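Local atomic coordinates of formylmethanofuran--tetrahydromethanopterin formyltransferase (PDB entry 1M5S), a protein that catalyses the reversible transfer of a formyl group from formylmethanofuran to tetrahydromethanopterin, an early step of methanogenesis from carbon dioxide. Residues W32-A37 against A54-L59; M174-A179 against V241-E246. All coordinates share one frame; numbering follows the deposited sequence.

Contact 1 of 2, residues W32-A37 against A54-L59; sequences WALVAA and AGIERL
In the alpha/beta sandwich of this formyltransferase, helix 30-41 packs on strand 53-60, and Leu34 and Ala37 meet Ile56 across that interface. On the strand side, Ile56 makes every contact within 4.5 Å, and its side chain leaves the strand toward the helix. Its CG1 is anti to the carbonyl carbon (chi1 -70°), and the extended chi2 of 160° carries CD1 on to the helix. There Ile56 CD1 comes within 3.4 Å of Leu34 CD1, closer than usual for two methyl groups. The two side chains cross at about a right angle, so they meet methyl to methyl and do not run alongside each other. Leu34 and Ala37 are about one helical turn apart. Ala37 CB lies 4.0 Å from Ile56 CG1 and 4.2 Å from Ile56 CD1, a looser approach from a short side chain. This is helix-on-sheet packing with no hydrogen bond between the two segments. Val72 of strand 71-78, which pairs with strand 53-60, touches both Ala37 and Ile56, and Thr38 of the helix also packs on Ile56. Ala33 of the helix rests on Val72 as well. Trp32 packs on Leu177 of a second subunit.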
ATOM      1  N   TRP A  32      -4.661  -4.316  -9.202  1.00 13.72           N
ATOM      2  CA  TRP A  32      -6.003  -4.176  -9.817  1.00 14.80           C
ATOM      3  C   TRP A  32      -6.914  -5.337  -9.411  1.00 16.06           C
ATOM      4  O   TRP A  32      -8.148  -5.220  -9.416  1.00 15.75           O
ATOM      5  CB  TRP A  32      -5.886  -4.080 -11.334  1.00 16.34           C
ATOM      6  CG  TRP A  32      -5.364  -2.710 -11.741  1.00 14.31           C
ATOM      7  CD1 TRP A  32      -4.226  -2.440 -12.387  1.00 25.09           C
ATOM      8  CD2 TRP A  32      -6.026  -1.484 -11.477  1.00 18.99           C
ATOM      9  NE1 TRP A  32      -4.134  -1.017 -12.491  1.00 17.88           N
ATOM     10  CE2 TRP A  32      -5.191  -0.474 -11.933  1.00 15.03           C
ATOM     11  CE3 TRP A  32      -7.242  -1.141 -10.870  1.00 20.10           C
ATOM     12  CZ2 TRP A  32      -5.477   0.886 -11.776  1.00 15.83           C
ATOM     13  CZ3 TRP A  32      -7.533   0.234 -10.739  1.00 17.82           C
ATOM     14  CH2 TRP A  32      -6.689   1.199 -11.165  1.00 20.00           C
ATOM     15  N   ALA A  33      -6.313  -6.485  -9.126  1.00 17.23           N
ATOM     16  CA  ALA A  33      -7.074  -7.624  -8.632  1.00 16.54           C
ATOM     17  C   ALA A  33      -7.538  -7.341  -7.194  1.00 17.30           C
ATOM     18  O   ALA A  33      -8.678  -7.641  -6.841  1.00 18.60           O
ATOM     19  CB  ALA A  33      -6.219  -8.894  -8.687  1.00 17.00           C
ATOM     20  N   LEU A  34      -6.703  -6.655  -6.411  1.00 15.04           N
ATOM     21  CA  LEU A  34      -7.052  -6.316  -5.033  1.00 16.42           C
ATOM     22  C   LEU A  34      -8.096  -5.213  -4.940  1.00 22.70           C
ATOM     23  O   LEU A  34      -8.965  -5.258  -4.075  1.00 21.48           O
ATOM     24  CB  LEU A  34      -5.812  -5.909  -4.233  1.00 21.06           C
ATOM     25  CG  LEU A  34      -6.041  -5.600  -2.743  1.00 23.45           C
ATOM     26  CD1 LEU A  34      -6.547  -6.847  -2.013  1.00 27.33           C
ATOM     27  CD2 LEU A  34      -4.741  -5.111  -2.113  1.00 21.35           C
ATOM     28  N   VAL A  35      -8.015  -4.226  -5.826  1.00 15.02           N
ATOM     29  CA  VAL A  35      -9.047  -3.197  -5.918  1.00 16.41           C
ATOM     30  C   VAL A  35     -10.445  -3.794  -6.141  1.00 18.14           C
ATOM     31  O   VAL A  35     -11.380  -3.483  -5.398  1.00 19.32           O
ATOM     32  CB  VAL A  35      -8.726  -2.192  -7.055  1.00 23.92           C
ATOM     33  CG1 VAL A  35      -9.933  -1.305  -7.344  1.00 26.11           C
ATOM     34  CG2 VAL A  35      -7.544  -1.337  -6.662  1.00 19.92           C
ATOM     35  N   ALA A  36     -10.552  -4.715  -7.102  1.00 15.28           N
ATOM     36  CA  ALA A  36     -11.818  -5.374  -7.446  1.00 19.35           C
ATOM     37  C   ALA A  36     -12.332  -6.272  -6.321  1.00 20.46           C
ATOM     38  O   ALA A  36     -13.497  -6.197  -5.942  1.00 19.18           O
ATOM     39  CB  ALA A  36     -11.646  -6.194  -8.717  1.00 16.32           C
ATOM     40  N   ALA A  37     -11.444  -7.103  -5.787  1.00 18.16           N
ATOM     41  CA  ALA A  37     -11.780  -8.024  -4.709  1.00 21.41           C
ATOM     42  C   ALA A  37     -12.247  -7.291  -3.468  1.00 19.83           C
ATOM     43  O   ALA A  37     -13.118  -7.765  -2.755  1.00 22.84           O
ATOM     44  CB  ALA A  37     -10.581  -8.890  -4.373  1.00 21.92           C
ATOM     45  N   ALA A  54     -18.382 -11.459   3.526  1.00 27.98           N
ATOM     46  CA  ALA A  54     -17.443 -11.630   2.429  1.00 24.01           C
ATOM     47  C   ALA A  54     -16.040 -11.166   2.798  1.00 18.71           C
ATOM     48  O   ALA A  54     -15.843 -10.386   3.732  1.00 22.31           O
ATOM     49  CB  ALA A  54     -17.948 -10.879   1.201  1.00 20.86           C
ATOM     50  N   GLY A  55     -15.060 -11.650   2.050  1.00 22.41           N
ATOM     51  CA  GLY A  55     -13.699 -11.216   2.278  1.00 21.47           C
ATOM     52  C   GLY A  55     -12.709 -11.907   1.370  1.00 21.40           C
ATOM     53  O   GLY A  55     -13.041 -12.847   0.634  1.00 17.39           O
ATOM     54  N   ILE A  56     -11.470 -11.445   1.445  1.00 13.57           N
ATOM     55  CA  ILE A  56     -10.403 -12.016   0.650  1.00 17.55           C
ATOM     56  C   ILE A  56      -9.846 -13.239   1.370  1.00 12.03           C
ATOM     57  O   ILE A  56      -9.579 -13.204   2.566  1.00 18.64           O
ATOM     58  CB  ILE A  56      -9.301 -10.966   0.406  1.00 16.83           C
ATOM     59  CG1 ILE A  56      -9.822  -9.897  -0.556  1.00 16.72           C
ATOM     60  CG2 ILE A  56      -8.033 -11.633  -0.149  1.00 20.80           C
ATOM     61  CD1 ILE A  56      -9.049  -8.623  -0.506  1.00 25.43           C
ATOM     62  N   GLU A  57      -9.765 -14.345   0.640  1.00 21.31           N
ATOM     63  CA  GLU A  57      -9.287 -15.612   1.180  1.00 21.23           C
ATOM     64  C   GLU A  57      -7.764 -15.639   1.108  1.00 20.05           C
ATOM     65  O   GLU A  57      -7.080 -15.924   2.092  1.00 21.57           O
ATOM     66  CB  GLU A  57      -9.892 -16.768   0.366  1.00 21.28           C
ATOM     67  CG  GLU A  57      -9.428 -18.156   0.776  1.00 22.25           C
ATOM     68  CD  GLU A  57      -9.866 -19.229  -0.184  1.00 21.35           C
ATOM     69  OE1 GLU A  57     -11.044 -19.221  -0.586  1.00 20.82           O
ATOM     70  OE2 GLU A  57      -9.022 -20.072  -0.551  1.00 23.97           O
ATOM     71  N   ARG A  58      -7.249 -15.346  -0.075  1.00 18.64           N
ATOM     72  CA  ARG A  58      -5.805 -15.309  -0.333  1.00 21.59           C
ATOM     73  C   ARG A  58      -5.534 -14.889  -1.778  1.00 22.56           C
ATOM     74  O   ARG A  58      -6.414 -14.984  -2.647  1.00 14.24           O
ATOM     75  CB  ARG A  58      -5.198 -16.696  -0.107  1.00 23.16           C
ATOM     76  CG  ARG A  58      -5.693 -17.738  -1.113  1.00 29.16           C
ATOM     77  CD  ARG A  58      -4.587 -18.683  -1.591  1.00 35.58           C
ATOM     78  NE  ARG A  58      -5.096 -19.814  -2.382  1.00 38.93           N
ATOM     79  CZ  ARG A  58      -4.553 -20.224  -3.537  1.00 30.19           C
ATOM     80  NH1 ARG A  58      -3.481 -19.607  -4.053  1.00 26.94           N
ATOM     81  NH2 ARG A  58      -5.015 -21.254  -4.259  1.00 32.25           N
ATOM     82  N   LEU A  59      -4.352 -14.329  -1.997  1.00 20.09           N
ATOM     83  CA  LEU A  59      -3.905 -13.942  -3.326  1.00 25.48           C
ATOM     84  C   LEU A  59      -3.656 -15.171  -4.187  1.00 28.31           C
ATOM     85  O   LEU A  59      -3.202 -16.197  -3.689  1.00 24.44           O
ATOM     86  CB  LEU A  59      -2.617 -13.125  -3.207  1.00 24.96           C
ATOM     87  CG  LEU A  59      -2.681 -11.618  -2.957  1.00 32.52           C
ATOM     88  CD1 LEU A  59      -3.909 -11.244  -2.170  1.00 24.18           C
ATOM     89  CD2 LEU A  59      -1.419 -11.196  -2.227  1.00 36.45           C
TER

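Contact 2 of 2, residues M174-A179 against V241-E246; sequences MTALTA and VNAVYE
Tyr245 fills the space between helix 174-179 and strand 243-246, with its ring lying against Ala176 and Leu177. Its CB points toward the helix. CG is anti to the carbonyl carbon (chi1 -76°), which brings one long side of the ring up to the helix backbone. On that side Tyr245 CD2 is 3.4 Å from Leu177 N. The methyl of Ala176 sits at the ring edge, in its plane, with Ala176 CB 3.6 Å from Tyr245 CD2. Next along, Tyr245 CE2 is 3.6 Å from Leu177 CB. CZ is touched more loosely, by Leu177 CB and CD1. Leu177 CD1 stands over one face, 4.2 Å from the Tyr245 ring centroid and 11° off the normal, a CH-pi contact. Leu177 can reach over the ring because its CG is anti to the backbone N (chi1 -176°). At the tip, Tyr245 OH lies 4.2 Å from Leu177 CD2 and hydrogen-bonds Glu146 OE1 of a second subunit. An alanine in place of Tyr245 is likely to open a gap beside Ala176 and Leu177 and to leave Glu146 of the second subunit without this partner. Nearer the start of the strand, Ala176 CB meets Ala243 CB at 4.3 Å. A classic beta bulge opens the strand, where Asn242 and Ala243 stand opposite the single residue Gly170. The helix and strand segments run nearly parallel, their axes 7.4 Å apart. Strand 243-251 pairs antiparallel with strand 147-170, while Thr175 and Ala179, elsewhere on the helix, pack on Val274 of strand 274-278.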
ATOM      1  N   MET A 174      -3.121  -0.775  21.163  1.00 15.50           N
ATOM      2  CA  MET A 174      -2.258  -1.010  20.004  1.00 17.59           C
ATOM      3  C   MET A 174      -1.509  -2.335  20.070  1.00 14.68           C
ATOM      4  O   MET A 174      -1.207  -2.919  19.037  1.00 17.68           O
ATOM      5  CB  MET A 174      -1.276   0.147  19.818  1.00 22.97           C
ATOM      6  CG  MET A 174      -1.949   1.469  19.450  1.00 20.36           C
ATOM      7  SD  MET A 174      -3.371   1.312  18.313  1.00 22.86           S
ATOM      8  CE  MET A 174      -2.612   0.560  16.861  1.00 40.04           C
ATOM      9  N   THR A 175      -1.305  -2.855  21.278  1.00 16.72           N
ATOM     10  CA  THR A 175      -0.762  -4.202  21.448  1.00 16.82           C
ATOM     11  C   THR A 175      -1.723  -5.253  20.905  1.00 16.68           C
ATOM     12  O   THR A 175      -1.332  -6.127  20.121  1.00 15.52           O
ATOM     13  CB  THR A 175      -0.493  -4.525  22.931  1.00 15.76           C
ATOM     14  OG1 THR A 175       0.598  -3.730  23.406  1.00 16.95           O
ATOM     15  CG2 THR A 175      -0.152  -5.997  23.108  1.00 14.68           C
ATOM     16  N   ALA A 176      -2.982  -5.159  21.331  1.00 14.85           N
ATOM     17  CA  ALA A 176      -4.000  -6.112  20.908  1.00 19.10           C
ATOM     18  C   ALA A 176      -4.278  -5.975  19.408  1.00 13.18           C
ATOM     19  O   ALA A 176      -4.404  -6.979  18.705  1.00 16.14           O
ATOM     20  CB  ALA A 176      -5.283  -5.909  21.716  1.00 17.52           C
ATOM     21  N   LEU A 177      -4.304  -4.740  18.910  1.00 14.38           N
ATOM     22  CA  LEU A 177      -4.564  -4.507  17.492  1.00 14.02           C
ATOM     23  C   LEU A 177      -3.439  -5.037  16.604  1.00 16.06           C
ATOM     24  O   LEU A 177      -3.696  -5.608  15.548  1.00 14.24           O
ATOM     25  CB  LEU A 177      -4.775  -3.015  17.218  1.00 14.49           C
ATOM     26  CG  LEU A 177      -5.142  -2.650  15.772  1.00 17.19           C
ATOM     27  CD1 LEU A 177      -6.256  -3.569  15.255  1.00 19.27           C
ATOM     28  CD2 LEU A 177      -5.573  -1.198  15.711  1.00 17.17           C
ATOM     29  N   THR A 178      -2.194  -4.818  17.021  1.00 19.14           N
ATOM     30  CA  THR A 178      -1.038  -5.269  16.245  1.00 14.61           C
ATOM     31  C   THR A 178      -1.014  -6.793  16.186  1.00 13.41           C
ATOM     32  O   THR A 178      -0.728  -7.379  15.139  1.00 14.90           O
ATOM     33  CB  THR A 178       0.273  -4.757  16.861  1.00 19.26           C
ATOM     34  OG1 THR A 178       0.250  -3.324  16.870  1.00 17.57           O
ATOM     35  CG2 THR A 178       1.477  -5.235  16.058  1.00 18.96           C
ATOM     36  N   ALA A 179      -1.415  -7.416  17.292  1.00 17.42           N
ATOM     37  CA  ALA A 179      -1.540  -8.865  17.367  1.00 15.39           C
ATOM     38  C   ALA A 179      -2.620  -9.369  16.405  1.00 17.12           C
ATOM     39  O   ALA A 179      -2.384 -10.306  15.642  1.00 16.87           O
ATOM     40  CB  ALA A 179      -1.851  -9.284  18.806  1.00 12.74           C
ATOM     41  N   VAL A 241      -5.312  -5.717  31.491  1.00 26.87           N
ATOM     42  CA  VAL A 241      -5.774  -5.668  30.102  1.00 22.12           C
ATOM     43  C   VAL A 241      -6.583  -4.397  29.837  1.00 26.26           C
ATOM     44  O   VAL A 241      -7.516  -4.087  30.580  1.00 28.22           O
ATOM     45  CB  VAL A 241      -6.648  -6.890  29.759  1.00 22.05           C
ATOM     46  CG1 VAL A 241      -7.366  -6.676  28.433  1.00 19.20           C
ATOM     47  CG2 VAL A 241      -5.794  -8.139  29.706  1.00 18.99           C
ATOM     48  N   ASN A 242      -6.250  -3.689  28.757  1.00 20.76           N
ATOM     49  CA  ASN A 242      -6.982  -2.476  28.393  1.00 24.44           C
ATOM     50  C   ASN A 242      -7.720  -2.548  27.066  1.00 19.21           C
ATOM     51  O   ASN A 242      -8.449  -1.621  26.718  1.00 25.74           O
ATOM     52  CB  ASN A 242      -6.047  -1.271  28.381  1.00 28.86           C
ATOM     53  CG  ASN A 242      -5.769  -0.753  29.761  1.00 44.53           C
ATOM     54  OD1 ASN A 242      -6.514   0.073  30.280  1.00 53.75           O
ATOM     55  ND2 ASN A 242      -4.740  -1.294  30.401  1.00 54.90           N
ATOM     56  N   ALA A 243      -7.578  -3.661  26.351  1.00 24.64           N
ATOM     57  CA  ALA A 243      -8.231  -3.808  25.056  1.00 19.67           C
ATOM     58  C   ALA A 243      -8.333  -5.262  24.624  1.00 21.24           C
ATOM     59  O   ALA A 243      -7.447  -6.074  24.905  1.00 19.17           O
ATOM     60  CB  ALA A 243      -7.484  -2.994  23.995  1.00 15.88           C
ATOM     61  N   VAL A 244      -9.440  -5.588  23.962  1.00 17.86           N
ATOM     62  CA  VAL A 244      -9.632  -6.904  23.380  1.00 19.19           C
ATOM     63  C   VAL A 244     -10.050  -6.734  21.926  1.00 14.59           C
ATOM     64  O   VAL A 244     -10.847  -5.852  21.597  1.00 24.27           O
ATOM     65  CB  VAL A 244     -10.740  -7.698  24.114  1.00 20.95           C
ATOM     66  CG1 VAL A 244     -10.816  -9.119  23.566  1.00 20.38           C
ATOM     67  CG2 VAL A 244     -10.477  -7.714  25.614  1.00 23.71           C
ATOM     68  N   TYR A 245      -9.449  -7.533  21.051  1.00 19.75           N
ATOM     69  CA  TYR A 245      -9.910  -7.641  19.670  1.00 18.64           C
ATOM     70  C   TYR A 245     -10.239  -9.095  19.379  1.00 16.22           C
ATOM     71  O   TYR A 245      -9.629 -10.008  19.946  1.00 21.17           O
ATOM     72  CB  TYR A 245      -8.840  -7.142  18.682  1.00 19.01           C
ATOM     73  CG  TYR A 245      -8.731  -5.636  18.615  1.00 24.27           C
ATOM     74  CD1 TYR A 245      -9.681  -4.875  17.930  1.00 22.98           C
ATOM     75  CD2 TYR A 245      -7.710  -4.966  19.283  1.00 23.00           C
ATOM     76  CE1 TYR A 245      -9.615  -3.486  17.918  1.00 18.16           C
ATOM     77  CE2 TYR A 245      -7.641  -3.585  19.284  1.00 25.68           C
ATOM     78  CZ  TYR A 245      -8.596  -2.853  18.603  1.00 21.12           C
ATOM     79  OH  TYR A 245      -8.548  -1.488  18.658  1.00 20.87           O
ATOM     80  N   GLU A 246     -11.227  -9.302  18.513  1.00 18.06           N
ATOM     81  CA  GLU A 246     -11.611 -10.635  18.083  1.00 21.22           C
ATOM     82  C   GLU A 246     -11.377 -10.776  16.581  1.00 20.90           C
ATOM     83  O   GLU A 246     -11.495  -9.807  15.832  1.00 24.42           O
ATOM     84  CB  GLU A 246     -13.083 -10.878  18.415  1.00 25.59           C
ATOM     85  CG  GLU A 246     -13.653 -12.146  17.807  1.00 33.01           C
ATOM     86  CD  GLU A 246     -15.151 -12.298  18.033  1.00 34.63           C
ATOM     87  OE1 GLU A 246     -15.813 -11.312  18.433  1.00 26.22           O
ATOM     88  OE2 GLU A 246     -15.659 -13.419  17.798  1.00 27.92           O
TER

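How the contacts relate
The two contacts come in series along the chain: both segments of contact 1 come before either segment of contact 2. Their centres are 25 Å apart and their nearest atoms about 13 Å apart, so they do not touch. Contact 1 belongs to the N-terminal part of the formyltransferase, contact 2 to the proximal lobe. Each packs a helix on a strand. The long strands 12-26 and 147-170, which pair antiparallel, link the two regions: 53-60 reaches 12-26 through 71-78, and 243-251 pairs with 147-170. Through Trp32, segment 32-37 reaches Leu177 of the second subunit, a residue of that subunit's own contact 2. The two regions therefore meet across a subunit interface of the homotetramer.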